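Local coordinates for gentamicin resistance protein (Enterococcus gallinarum, PDB 6CTZ) that probably phosphorylates aminoglycoside antibiotics such as kanamycin at the 2'' position, using a guanine nucleotide and magnesium, and so confers resistance, at residues Asp50-Glu55 / Gly82-Gly87. The protein carries 2 engineered substitutions. Numbering follows the deposited sequence.
Sequences DELNKE and GNPFVG
Lys54 NZ is gripped by two carbonyl oxygens, Gly216 O and Ala218 O, while Leu52 of the same helix turns to the strand, where its CD2 lies against Pro84 O at 3.6 Å. The same methyl settles on the strand backbone at Phe85 CA (3.7 Å) and beside the proline ring, 3.9 Å from Pro84 CG. Leu52 CB points toward the strand, and the anti chi1 of 178° carries CG on in that direction; the other methyl, CD1, meets Val86 tip to tip, 3.9 Å from both CG1 and CG2. Next along the helix, the Asn53 and Pro84 side chains cross at about a right angle, with OD1 3.8 Å from Pro84 CG. Pro84 and Val86 thus form the helix-facing surface of the strand, while Phe85 points away and stacks on Phe42. The axes of segments 50-55 and 83-87 approach to 8.3 Å at 52°, where helix 46-62 packs on the N-lobe sheet of a kinase-like fold. Glu55 OE1 makes a salt bridge with Arg41, reminiscent of the helix-C glutamate to strand lysine pair of protein kinases, and OE2 accepts Phe215 N. Apolar packing therefore gives this contact a close fit without directional bonds, whereas Lys54 and Glu55 bond elsewhere in the chain.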
loop_
_atom_site.group_PDB
_atom_site.type_symbol
_atom_site.label_atom_id
_atom_site.label_comp_id
_atom_site.label_asym_id
_atom_site.label_seq_id
_atom_site.Cartn_x
_atom_site.Cartn_y
_atom_site.Cartn_z
ATOM N N ASP A 50 3.918 3.387 15.145
ATOM C CA ASP A 50 4.052 1.933 15.199
ATOM C C ASP A 50 4.510 1.376 13.861
ATOM O O ASP A 50 5.393 0.513 13.805
ATOM C CB ASP A 50 2.715 1.291 15.576
ATOM C CG ASP A 50 2.248 1.658 16.972
ATOM O OD1 ASP A 50 3.081 2.081 17.798
ATOM O OD2 ASP A 50 1.035 1.504 17.245
ATOM N N GLU A 51 3.923 1.869 12.771
ATOM C CA GLU A 51 4.286 1.364 11.454
ATOM C C GLU A 51 5.726 1.729 11.110
ATOM O O GLU A 51 6.449 0.931 10.502
ATOM C CB GLU A 51 3.295 1.873 10.402
ATOM C CG GLU A 51 1.888 1.320 10.639
ATOM C CD GLU A 51 0.820 1.856 9.695
ATOM O OE1 GLU A 51 1.091 2.760 8.883
ATOM O OE2 GLU A 51 -0.310 1.343 9.756
ATOM N N LEU A 52 6.170 2.929 11.506
ATOM C CA LEU A 52 7.549 3.320 11.242
ATOM C C LEU A 52 8.524 2.471 12.049
ATOM O O LEU A 52 9.569 2.061 11.531
ATOM C CB LEU A 52 7.741 4.811 11.523
ATOM C CG LEU A 52 9.176 5.286 11.306
ATOM C CD1 LEU A 52 9.646 4.965 9.893
ATOM C CD2 LEU A 52 9.295 6.775 11.588
ATOM N N ASN A 53 8.196 2.182 13.311
ATOM C CA ASN A 53 9.062 1.306 14.095
ATOM C C ASN A 53 9.202 -0.063 13.442
ATOM O O ASN A 53 10.285 -0.660 13.467
ATOM C CB ASN A 53 8.568 1.202 15.533
ATOM C CG ASN A 53 9.046 2.355 16.365
ATOM O OD1 ASN A 53 10.183 2.792 16.211
ATOM N ND2 ASN A 53 8.189 2.872 17.227
ATOM N N LYS A 54 8.119 -0.567 12.841
ATOM C CA LYS A 54 8.191 -1.801 12.067
ATOM C C LYS A 54 9.116 -1.640 10.863
ATOM O O LYS A 54 10.005 -2.466 10.641
ATOM C CB LYS A 54 6.781 -2.210 11.626
ATOM C CG LYS A 54 6.727 -3.325 10.585
ATOM C CD LYS A 54 5.299 -3.642 10.185
ATOM C CE LYS A 54 4.626 -2.504 9.430
ATOM N NZ LYS A 54 3.153 -2.751 9.307
ATOM N N GLU A 55 8.942 -0.561 10.086
ATOM C CA GLU A 55 9.798 -0.355 8.917
ATOM C C GLU A 55 11.269 -0.222 9.304
ATOM O O GLU A 55 12.147 -0.710 8.585
ATOM C CB GLU A 55 9.340 0.863 8.106
ATOM C CG GLU A 55 7.995 0.677 7.409
ATOM C CD GLU A 55 7.714 1.811 6.452
ATOM O OE1 GLU A 55 7.132 2.819 6.892
ATOM O OE2 GLU A 55 8.101 1.712 5.265
ATOM N N GLY A 82 8.625 7.547 22.102
ATOM C CA GLY A 82 7.641 6.799 21.350
ATOM C C GLY A 82 7.186 7.442 20.063
ATOM O O GLY A 82 6.182 7.000 19.491
ATOM N N ASN A 83 7.892 8.465 19.578
ATOM C CA ASN A 83 7.495 9.213 18.387
ATOM C C ASN A 83 8.712 9.363 17.479
ATOM O O ASN A 83 9.402 10.389 17.509
ATOM C CB ASN A 83 6.887 10.565 18.774
ATOM C CG ASN A 83 5.493 10.431 19.382
ATOM O OD1 ASN A 83 4.503 10.317 18.660
ATOM N ND2 ASN A 83 5.412 10.458 20.710
ATOM N N PRO A 84 9.006 8.354 16.661
ATOM C CA PRO A 84 10.197 8.404 15.805
ATOM C C PRO A 84 9.940 9.151 14.504
ATOM O O PRO A 84 8.800 9.356 14.087
ATOM C CB PRO A 84 10.439 6.924 15.494
ATOM C CG PRO A 84 9.053 6.350 15.459
ATOM C CD PRO A 84 8.276 7.081 16.528
ATOM N N PHE A 85 11.039 9.529 13.845
ATOM C CA PHE A 85 10.996 9.968 12.452
ATOM C C PHE A 85 12.301 9.555 11.785
ATOM O O PHE A 85 13.267 9.207 12.464
ATOM C CB PHE A 85 10.668 11.463 12.301
ATOM C CG PHE A 85 11.770 12.387 12.735
ATOM C CD1 PHE A 85 12.750 12.785 11.837
ATOM C CD2 PHE A 85 11.800 12.902 14.026
ATOM C CE1 PHE A 85 13.756 13.657 12.224
ATOM C CE2 PHE A 85 12.808 13.774 14.415
ATOM C CZ PHE A 85 13.784 14.144 13.509
ATOM N N VAL A 86 12.312 9.530 10.452
ATOM C CA VAL A 86 13.491 9.086 9.747
ATOM C C VAL A 86 13.872 9.904 8.549
ATOM O O VAL A 86 13.092 10.600 8.042
ATOM C CB VAL A 86 13.318 7.611 9.228
ATOM C CG1 VAL A 86 13.155 6.663 10.385
ATOM C CG2 VAL A 86 12.106 7.482 8.284
ATOM N N GLY A 87 15.112 9.762 8.126
ATOM C CA GLY A 87 15.594 10.359 6.911
ATOM C C GLY A 87 16.294 9.317 6.053
ATOM O O GLY A 87 17.044 8.535 6.561
#